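Local structure of cysteine synthase (Fusobacterium nucleatum subsp. nucleatum strain ATCC 25586, 5XEM) at residues T201-A207 against A241-C247; I94-D98 against C127-L131; V20-I25 against L259-I265. The protein probably makes L-cysteine from O-acetyl-L-serine and hydrogen sulfide with pyridoxal 5'-phosphate as cofactor, and also produces hydrogen sulfide. All blocks are in the same frame, centred on the assembly; numbering follows the deposited sequence.

Contact 1: residues T201-A207 against A241-C247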
loop_
_atom_site.group_PDB
_atom_site.type_symbol
_atom_site.label_atom_id
_atom_site.label_comp_id
_atom_site.label_asym_id
_atom_site.label_seq_id
_atom_site.Cartn_x
_atom_site.Cartn_y
_atom_site.Cartn_z
ATOM N N THR A 201 -0.123 -8.912 -27.372
ATOM C CA THR A 201 0.512 -8.977 -26.049
ATOM C C THR A 201 2.012 -8.685 -26.165
ATOM O O THR A 201 2.706 -9.326 -26.994
ATOM C CB THR A 201 0.268 -10.350 -25.387
ATOM O OG1 THR A 201 0.817 -11.403 -26.203
ATOM C CG2 THR A 201 -1.234 -10.607 -25.180
ATOM N N PHE A 202 2.497 -7.712 -25.374
ATOM C CA PHE A 202 3.872 -7.248 -25.484
ATOM C C PHE A 202 4.586 -7.211 -24.126
ATOM O O PHE A 202 4.079 -6.557 -23.210
ATOM C CB PHE A 202 3.935 -5.836 -26.055
ATOM C CG PHE A 202 3.221 -5.661 -27.376
ATOM C CD1 PHE A 202 1.887 -5.300 -27.410
ATOM C CD2 PHE A 202 3.906 -5.814 -28.573
ATOM C CE1 PHE A 202 1.233 -5.132 -28.617
ATOM C CE2 PHE A 202 3.251 -5.637 -29.791
ATOM C CZ PHE A 202 1.925 -5.285 -29.812
ATOM N N PRO A 203 5.765 -7.865 -24.032
ATOM C CA PRO A 203 6.664 -7.688 -22.915
ATOM C C PRO A 203 7.485 -6.414 -23.079
ATOM O O PRO A 203 7.719 -5.962 -24.228
ATOM C CB PRO A 203 7.549 -8.929 -23.003
ATOM C CG PRO A 203 7.699 -9.151 -24.471
ATOM C CD PRO A 203 6.396 -8.702 -25.077
ATOM N N VAL A 204 7.924 -5.834 -21.950
ATOM C CA VAL A 204 8.812 -4.698 -21.952
ATOM C C VAL A 204 10.085 -5.111 -21.218
ATOM O O VAL A 204 10.027 -5.821 -20.211
ATOM C CB VAL A 204 8.205 -3.451 -21.247
ATOM C CG1 VAL A 204 9.131 -2.252 -21.459
ATOM C CG2 VAL A 204 6.764 -3.177 -21.707
ATOM N N GLU A 205 11.227 -4.699 -21.743
ATOM C CA GLU A 205 12.511 -4.907 -21.066
ATOM C C GLU A 205 13.262 -3.586 -20.977
ATOM O O GLU A 205 12.898 -2.607 -21.645
ATOM C CB GLU A 205 13.315 -6.000 -21.799
ATOM C CG GLU A 205 13.879 -5.592 -23.146
ATOM C CD GLU A 205 14.650 -6.712 -23.837
ATOM O OE1 GLU A 205 14.861 -7.777 -23.210
ATOM O OE2 GLU A 205 15.050 -6.514 -25.007
ATOM N N PRO A 206 14.287 -3.509 -20.117
ATOM C CA PRO A 206 15.033 -2.259 -20.039
ATOM C C PRO A 206 15.808 -2.006 -21.334
ATOM O O PRO A 206 16.497 -2.917 -21.830
ATOM C CB PRO A 206 16.007 -2.499 -18.880
ATOM C CG PRO A 206 15.424 -3.613 -18.113
ATOM C CD PRO A 206 14.720 -4.469 -19.100
ATOM N N ALA A 207 15.736 -0.790 -21.842
ATOM C CA ALA A 207 16.513 -0.441 -23.041
ATOM C C ALA A 207 18.002 -0.647 -22.835
ATOM O O ALA A 207 18.675 -1.006 -23.796
ATOM C CB ALA A 207 16.233 0.994 -23.500
ATOM N N ALA A 241 5.010 -13.119 -27.552
ATOM C CA ALA A 241 5.375 -11.706 -27.738
ATOM C C ALA A 241 5.142 -11.234 -29.161
ATOM O O ALA A 241 5.836 -11.672 -30.062
ATOM C CB ALA A 241 6.849 -11.487 -27.385
ATOM N N ASP A 242 4.211 -10.315 -29.355
ATOM C CA ASP A 242 3.973 -9.758 -30.680
ATOM C C ASP A 242 5.071 -8.813 -31.149
ATOM O O ASP A 242 5.238 -8.614 -32.351
ATOM C CB ASP A 242 2.605 -9.109 -30.749
ATOM C CG ASP A 242 1.496 -10.132 -30.754
ATOM O OD1 ASP A 242 1.312 -10.796 -31.792
ATOM O OD2 ASP A 242 0.817 -10.298 -29.712
ATOM N N ASP A 243 5.808 -8.239 -30.195
ATOM C CA ASP A 243 7.031 -7.476 -30.423
ATOM C C ASP A 243 7.663 -7.352 -29.026
ATOM O O ASP A 243 7.005 -7.679 -28.047
ATOM C CB ASP A 243 6.700 -6.085 -30.972
ATOM C CG ASP A 243 7.879 -5.406 -31.657
ATOM O OD1 ASP A 243 8.971 -6.012 -31.740
ATOM O OD2 ASP A 243 7.710 -4.256 -32.094
ATOM N N ILE A 244 8.915 -6.941 -28.942
ATOM C CA ILE A 244 9.573 -6.638 -27.656
ATOM C C ILE A 244 9.633 -5.119 -27.548
ATOM O O ILE A 244 10.169 -4.449 -28.427
ATOM C CB ILE A 244 11.015 -7.156 -27.584
ATOM C CG1 ILE A 244 11.137 -8.635 -28.003
ATOM C CG2 ILE A 244 11.590 -6.886 -26.194
ATOM C CD1 ILE A 244 10.358 -9.642 -27.184
ATOM N N LEU A 245 9.084 -4.564 -26.473
ATOM C CA LEU A 245 9.135 -3.132 -26.238
ATOM C C LEU A 245 10.216 -2.868 -25.198
ATOM O O LEU A 245 10.576 -3.762 -24.423
ATOM C CB LEU A 245 7.788 -2.608 -25.756
ATOM C CG LEU A 245 6.572 -2.996 -26.619
ATOM C CD1 LEU A 245 5.289 -2.451 -26.008
ATOM C CD2 LEU A 245 6.755 -2.515 -28.053
ATOM N N VAL A 246 10.738 -1.652 -25.225
ATOM C CA VAL A 246 11.763 -1.238 -24.305
ATOM C C VAL A 246 11.481 0.120 -23.689
ATOM O O VAL A 246 10.663 0.892 -24.195
ATOM C CB VAL A 246 13.146 -1.199 -24.982
ATOM C CG1 VAL A 246 13.462 -2.549 -25.610
ATOM C CG2 VAL A 246 13.227 -0.052 -26.010
ATOM N N CYS A 247 12.207 0.417 -22.609
ATOM C CA CYS A 247 12.180 1.732 -21.994
ATOM C C CYS A 247 13.539 2.072 -21.396
ATOM O O CYS A 247 14.159 1.255 -20.729
ATOM C CB CYS A 247 11.113 1.797 -20.914
ATOM S SG CYS A 247 10.823 3.462 -20.272
#
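In a parallel pair, the N and O of one residue bond the residues on either side of its partner, and T201-A207 with A241-C247 follows that rule after an irregular start. T201 makes two bonds to D242: its N donates to D242 OD2 (2.9 Å), and its O accepts from D242 N (3.0 Å). The aspartate side chain thus stands in for a backbone carbonyl, and its OD2 also forms a salt bridge with K193. The F202 ring meets D242 CB and D243 N obliquely, while F202 CB meets L245 CD1 at 3.6 Å. P203 has no amide hydrogen to give, but its O accepts from L245 N (3.0 Å), and its CG lies 3.8 Å from I244 CD1. V204 pairs with L245, their side chains on the same face of the sheet; V204 O bonds T179 OG1, next to the PLP-binding residues G180-G182. E205 pairs with V246 on the other face. Its N donates to L245 O (2.9 Å) and its O accepts from C247 N (3.2 Å), while its carboxylate turns to L212 N and S213 OG. Past P206, A207 N closes the ladder on C247 O at 2.8 Å. The short strand axes lie 4.6 Å apart at 33°, in a beta-alpha-beta unit whose long connection is mostly loop, with the short helix 211-214. Strand 245-247 borders the mixed sheet within this chain; strand 174-178 flanks 200-206 on its other side, helix 269-284 packs against V204, L245 and C247, and helix 183-195 meets T201 and P203.

Contact 2: residues I94-D98 against C127-L131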
loop_
_atom_site.group_PDB
_atom_site.type_symbol
_atom_site.label_atom_id
_atom_site.label_comp_id
_atom_site.label_asym_id
_atom_site.label_seq_id
_atom_site.Cartn_x
_atom_site.Cartn_y
_atom_site.Cartn_z
ATOM N N ILE A 94 16.036 -15.219 2.403
ATOM C CA ILE A 94 16.011 -14.594 1.110
ATOM C C ILE A 94 17.424 -14.128 0.743
ATOM O O ILE A 94 18.171 -13.655 1.598
ATOM C CB ILE A 94 15.041 -13.397 1.115
ATOM C CG1 ILE A 94 13.588 -13.892 1.211
ATOM C CG2 ILE A 94 15.299 -12.498 -0.073
ATOM C CD1 ILE A 94 13.085 -14.597 -0.009
ATOM N N VAL A 95 17.788 -14.313 -0.515
ATOM C CA VAL A 95 19.042 -13.777 -1.069
ATOM C C VAL A 95 18.695 -12.727 -2.081
ATOM O O VAL A 95 17.894 -12.980 -3.000
ATOM C CB VAL A 95 19.918 -14.839 -1.744
ATOM C CG1 VAL A 95 21.242 -14.223 -2.172
ATOM C CG2 VAL A 95 20.152 -16.011 -0.784
ATOM N N MET A 96 19.310 -11.552 -1.942
ATOM C CA MET A 96 19.006 -10.409 -2.795
ATOM C C MET A 96 20.275 -9.630 -3.135
ATOM O O MET A 96 21.217 -9.643 -2.348
ATOM C CB MET A 96 18.032 -9.480 -2.055
ATOM C CG MET A 96 17.438 -8.346 -2.883
ATOM S SD MET A 96 16.168 -7.418 -1.988
ATOM C CE MET A 96 17.123 -6.983 -0.533
ATOM N N PRO A 97 20.280 -8.927 -4.280
ATOM C CA PRO A 97 21.415 -8.036 -4.548
ATOM C C PRO A 97 21.423 -6.823 -3.615
ATOM O O PRO A 97 20.368 -6.252 -3.347
ATOM C CB PRO A 97 21.156 -7.555 -5.983
ATOM C CG PRO A 97 20.197 -8.516 -6.570
ATOM C CD PRO A 97 19.337 -8.932 -5.405
ATOM N N ASP A 98 22.617 -6.416 -3.186
ATOM C CA ASP A 98 22.807 -5.204 -2.384
ATOM C C ASP A 98 22.560 -3.854 -3.094
ATOM O O ASP A 98 22.682 -2.819 -2.456
ATOM C CB ASP A 98 24.201 -5.225 -1.728
ATOM C CG ASP A 98 25.357 -5.157 -2.747
ATOM O OD1 ASP A 98 25.127 -4.732 -3.906
ATOM O OD2 ASP A 98 26.484 -5.536 -2.383
ATOM N N CYS A 127 22.793 -14.299 -6.710
ATOM C CA CYS A 127 21.787 -14.716 -5.729
ATOM C C CYS A 127 21.490 -16.210 -5.817
ATOM O O CYS A 127 21.468 -16.908 -4.797
ATOM C CB CYS A 127 20.494 -13.941 -5.947
ATOM S SG CYS A 127 20.737 -12.154 -5.807
ATOM N N LEU A 128 21.231 -16.687 -7.039
ATOM C CA LEU A 128 20.945 -18.105 -7.260
ATOM C C LEU A 128 22.141 -18.983 -6.862
ATOM O O LEU A 128 21.976 -20.037 -6.220
ATOM C CB LEU A 128 20.499 -18.360 -8.713
ATOM C CG LEU A 128 19.084 -17.905 -9.123
ATOM C CD1 LEU A 128 18.908 -18.027 -10.622
ATOM C CD2 LEU A 128 18.022 -18.770 -8.454
ATOM N N GLU A 129 23.355 -18.549 -7.198
ATOM C CA GLU A 129 24.541 -19.297 -6.808
ATOM C C GLU A 129 24.678 -19.374 -5.276
ATOM O O GLU A 129 25.048 -20.420 -4.732
ATOM C CB GLU A 129 25.799 -18.689 -7.437
ATOM C CG GLU A 129 25.863 -18.887 -8.954
ATOM C CD GLU A 129 27.028 -18.147 -9.598
ATOM O OE1 GLU A 129 27.695 -17.356 -8.899
ATOM O OE2 GLU A 129 27.262 -18.349 -10.810
ATOM N N LYS A 130 24.345 -18.291 -4.580
ATOM C CA LYS A 130 24.424 -18.284 -3.119
ATOM C C LYS A 130 23.447 -19.311 -2.493
ATOM O O LYS A 130 23.724 -19.871 -1.411
ATOM C CB LYS A 130 24.157 -16.871 -2.586
ATOM C CG LYS A 130 24.233 -16.707 -1.081
ATOM C CD LYS A 130 25.652 -16.865 -0.558
ATOM C CE LYS A 130 25.733 -16.455 0.906
ATOM N NZ LYS A 130 27.143 -16.443 1.413
ATOM N N LEU A 131 22.317 -19.558 -3.159
ATOM C CA LEU A 131 21.348 -20.529 -2.626
ATOM C C LEU A 131 21.988 -21.895 -2.399
ATOM O O LEU A 131 21.626 -22.597 -1.440
ATOM C CB LEU A 131 20.125 -20.704 -3.540
ATOM C CG LEU A 131 19.248 -19.486 -3.801
ATOM C CD1 LEU A 131 18.055 -19.876 -4.652
ATOM C CD2 LEU A 131 18.775 -18.841 -2.506
#
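V95 overlaps one turn of helix 123-136, at C127, K130 and L131, with both of its methyl groups: CG1 sits 3.6 Å from C127 CA and 4.0 Å from K130 CB, and CG2 reaches L131 CD2 at 3.6 Å. One branched side chain can therefore fill the space between residues i, i+3 and i+4 of a helix, which fall on one side of it and so can face a single strand residue. No hydrogen bond crosses the interface, so shape and apolar contact define it. The t rotamer of V95 spreads the two methyls along the helix, CG1 toward C127 and K130 and CG2 toward L131. C127 answers from the helix. Its CB lies 3.9 Å from V95 CG1, and its SG extends further along the strand to within 3.7 Å of M96 C and 3.5 Å of P97 CD, covering the backbone where M96 turns its side chain away. K130 contributes the aliphatic base of its side chain, while the ammonium end leads away to a salt bridge with E133. The short axes approach to 7.9 Å and make an angle of 151° between their N-to-C directions, so helix and strand run nearly antiparallel, as in the alpha/beta layering of fold-type II PLP enzymes. Strand 92-97 lies inside the four-stranded parallel sheet, between 114-118 and 68-72. The helix spreads over both of these neighbours, C127 and K130 touching T118 and L131 touching I70, while I94 and M96 turn to the other face of the sheet and pack against helix 103-110.

Contact 3: residues V20-I25 against L259-I265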
loop_
_atom_site.group_PDB
_atom_site.type_symbol
_atom_site.label_atom_id
_atom_site.label_comp_id
_atom_site.label_asym_id
_atom_site.label_seq_id
_atom_site.Cartn_x
_atom_site.Cartn_y
_atom_site.Cartn_z
ATOM N N VAL A 20 -7.701 0.810 -13.397
ATOM C CA VAL A 20 -8.014 2.234 -13.363
ATOM C C VAL A 20 -7.819 2.844 -14.740
ATOM O O VAL A 20 -6.810 2.590 -15.392
ATOM C CB VAL A 20 -7.089 2.954 -12.371
ATOM C CG1 VAL A 20 -7.440 4.440 -12.264
ATOM C CG2 VAL A 20 -7.174 2.283 -11.010
ATOM N N LYS A 21 -8.766 3.666 -15.166
ATOM C CA LYS A 21 -8.633 4.354 -16.457
ATOM C C LYS A 21 -7.740 5.564 -16.317
ATOM O O LYS A 21 -7.800 6.251 -15.304
ATOM C CB LYS A 21 -9.995 4.802 -17.001
ATOM C CG LYS A 21 -9.858 5.499 -18.353
ATOM C CD LYS A 21 -11.000 5.168 -19.300
ATOM C CE LYS A 21 -10.830 5.915 -20.632
ATOM N NZ LYS A 21 -11.925 6.908 -20.836
ATOM N N ILE A 22 -6.940 5.836 -17.342
ATOM C CA ILE A 22 -6.056 6.993 -17.377
ATOM C C ILE A 22 -6.836 8.161 -17.989
ATOM O O ILE A 22 -7.324 8.049 -19.117
ATOM C CB ILE A 22 -4.767 6.686 -18.167
ATOM C CG1 ILE A 22 -3.956 5.605 -17.445
ATOM C CG2 ILE A 22 -3.890 7.922 -18.360
ATOM C CD1 ILE A 22 -3.316 6.066 -16.146
ATOM N N ASN A 23 -6.959 9.249 -17.240
ATOM C CA ASN A 23 -7.867 10.357 -17.601
ATOM C C ASN A 23 -7.198 11.667 -17.923
ATOM O O ASN A 23 -7.756 12.467 -18.656
ATOM C CB ASN A 23 -8.834 10.667 -16.472
ATOM C CG ASN A 23 -9.586 9.470 -16.014
ATOM O OD1 ASN A 23 -10.357 8.890 -16.771
ATOM N ND2 ASN A 23 -9.370 9.079 -14.745
ATOM N N ASN A 24 -6.039 11.915 -17.334
ATOM C CA ASN A 24 -5.446 13.222 -17.407
ATOM C C ASN A 24 -4.291 13.243 -18.381
ATOM O O ASN A 24 -4.158 14.201 -19.146
ATOM C CB ASN A 24 -5.071 13.702 -16.012
ATOM C CG ASN A 24 -6.283 13.812 -15.099
ATOM O OD1 ASN A 24 -6.214 13.541 -13.889
ATOM N ND2 ASN A 24 -7.412 14.224 -15.677
ATOM N N ILE A 25 -3.510 12.164 -18.431
ATOM C CA ILE A 25 -2.385 12.067 -19.337
ATOM C C ILE A 25 -2.893 11.768 -20.740
ATOM O O ILE A 25 -3.777 10.927 -20.910
ATOM C CB ILE A 25 -1.429 10.936 -18.900
ATOM C CG1 ILE A 25 -0.822 11.246 -17.535
ATOM C CG2 ILE A 25 -0.313 10.728 -19.907
ATOM C CD1 ILE A 25 -0.017 10.095 -16.981
ATOM N N LEU A 259 2.760 9.848 -13.653
ATOM C CA LEU A 259 1.599 9.099 -13.149
ATOM C C LEU A 259 1.150 9.605 -11.779
ATOM O O LEU A 259 -0.044 9.738 -11.517
ATOM C CB LEU A 259 1.897 7.586 -13.093
ATOM C CG LEU A 259 1.834 6.849 -14.442
ATOM C CD1 LEU A 259 2.609 5.528 -14.360
ATOM C CD2 LEU A 259 0.389 6.626 -14.869
ATOM N N SER A 260 2.097 9.869 -10.892
ATOM C CA SER A 260 1.721 10.276 -9.558
ATOM C C SER A 260 1.239 11.724 -9.611
ATOM O O SER A 260 0.247 12.049 -8.966
ATOM C CB SER A 260 2.818 10.055 -8.504
ATOM O OG SER A 260 4.059 10.595 -8.896
ATOM N N PHE A 261 1.931 12.575 -10.368
ATOM C CA PHE A 261 1.524 13.996 -10.513
ATOM C C PHE A 261 0.168 14.193 -11.141
ATOM O O PHE A 261 -0.590 15.057 -10.708
ATOM C CB PHE A 261 2.501 14.769 -11.385
ATOM C CG PHE A 261 3.833 15.059 -10.753
ATOM C CD1 PHE A 261 4.044 14.984 -9.385
ATOM C CD2 PHE A 261 4.909 15.434 -11.572
ATOM C CE1 PHE A 261 5.285 15.284 -8.837
ATOM C CE2 PHE A 261 6.159 15.733 -11.032
ATOM C CZ PHE A 261 6.341 15.663 -9.654
ATOM N N LYS A 262 -0.115 13.461 -12.211
ATOM C CA LYS A 262 -1.300 13.703 -13.057
ATOM C C LYS A 262 -2.454 12.760 -12.797
ATOM O O LYS A 262 -3.604 13.126 -13.025
ATOM C CB LYS A 262 -0.927 13.625 -14.542
ATOM C CG LYS A 262 0.239 14.494 -14.960
ATOM C CD LYS A 262 0.021 15.964 -14.633
ATOM C CE LYS A 262 1.153 16.822 -15.204
ATOM N NZ LYS A 262 1.328 18.089 -14.436
ATOM N N GLU A 263 -2.176 11.555 -12.302
ATOM C CA GLU A 263 -3.234 10.591 -12.035
ATOM C C GLU A 263 -3.416 10.198 -10.566
ATOM O O GLU A 263 -4.367 9.453 -10.241
ATOM C CB GLU A 263 -3.040 9.313 -12.876
ATOM C CG GLU A 263 -2.870 9.527 -14.372
ATOM C CD GLU A 263 -4.157 9.915 -15.101
ATOM O OE1 GLU A 263 -5.284 9.546 -14.712
ATOM O OE2 GLU A 263 -4.045 10.622 -16.117
ATOM N N GLY A 264 -2.519 10.629 -9.683
ATOM C CA GLY A 264 -2.535 10.150 -8.295
ATOM C C GLY A 264 -2.254 8.645 -8.190
ATOM O O GLY A 264 -2.629 8.004 -7.213
ATOM N N ILE A 265 -1.527 8.088 -9.166
ATOM C CA ILE A 265 -1.150 6.681 -9.148
ATOM C C ILE A 265 0.331 6.636 -8.786
ATOM O O ILE A 265 1.175 7.159 -9.530
ATOM C CB ILE A 265 -1.370 6.003 -10.516
ATOM C CG1 ILE A 265 -2.839 5.929 -10.873
ATOM C CG2 ILE A 265 -0.714 4.622 -10.557
ATOM C CD1 ILE A 265 -3.103 5.592 -12.336
HETATM O O HOH W 1 -6.022 7.192 -13.478
HETATM O O HOH W 2 -7.322 10.373 -12.957
#
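E263 gathers three successive backbone amides with one carboxylate: N23 N donates to E263 OE1 at 3.0 Å, while N24 N and I25 N reach E263 OE2 at 2.7 and 2.8 Å. A buried acid in the last part of its segment can thus hold a turn of chain without any backbone-to-backbone hydrogen bond between the two segments. Two waters extend the network from E263 OE1, one to K21 O and the other to N23 ND2, which also bonds N8 O of the second subunit. In the fold, this joins V20-I25, on the mixed-sheet strand outermost within this chain, whose K21 backbone bonds the second subunit, to L259-I265, where G264 takes positive phi and I265 then points toward V20-I25. Beside the carboxylate, apolar side chains meet: I22 CD1 touches I265 CD1 (3.8 Å) and L259 CD2 (4.0 Å), and I25 CG1 meets K262 CB at 3.8 Å. F275 of helix 269-284 backs I22, I25 and L259, and the second subunit packs on V20 and I265 through its S9 and V10.

Three modes of joining chain segments are spread over one enzyme: a strand pair, a helix on a sheet, and a carboxylate holding a turn. Contacts 1 and 3 reach the same mixed sheet at the two strands outermost within this chain, with centres about 22 Å apart and nearest atoms about 10 Å apart; helix 249-263 follows strand 245-247 directly in the chain. Contact 2 belongs to the separate parallel sheet, its centre about 26 Å from that of contact 1 and about 36 Å from that of contact 3. The side chains of P206 and P97 each lie about 7 Å from the bound lanthionine, so contacts 1 and 2 are near the ligand pocket without touching it through these prolines. In contact 3 the L259 side chain is about 12 Å from the PLP.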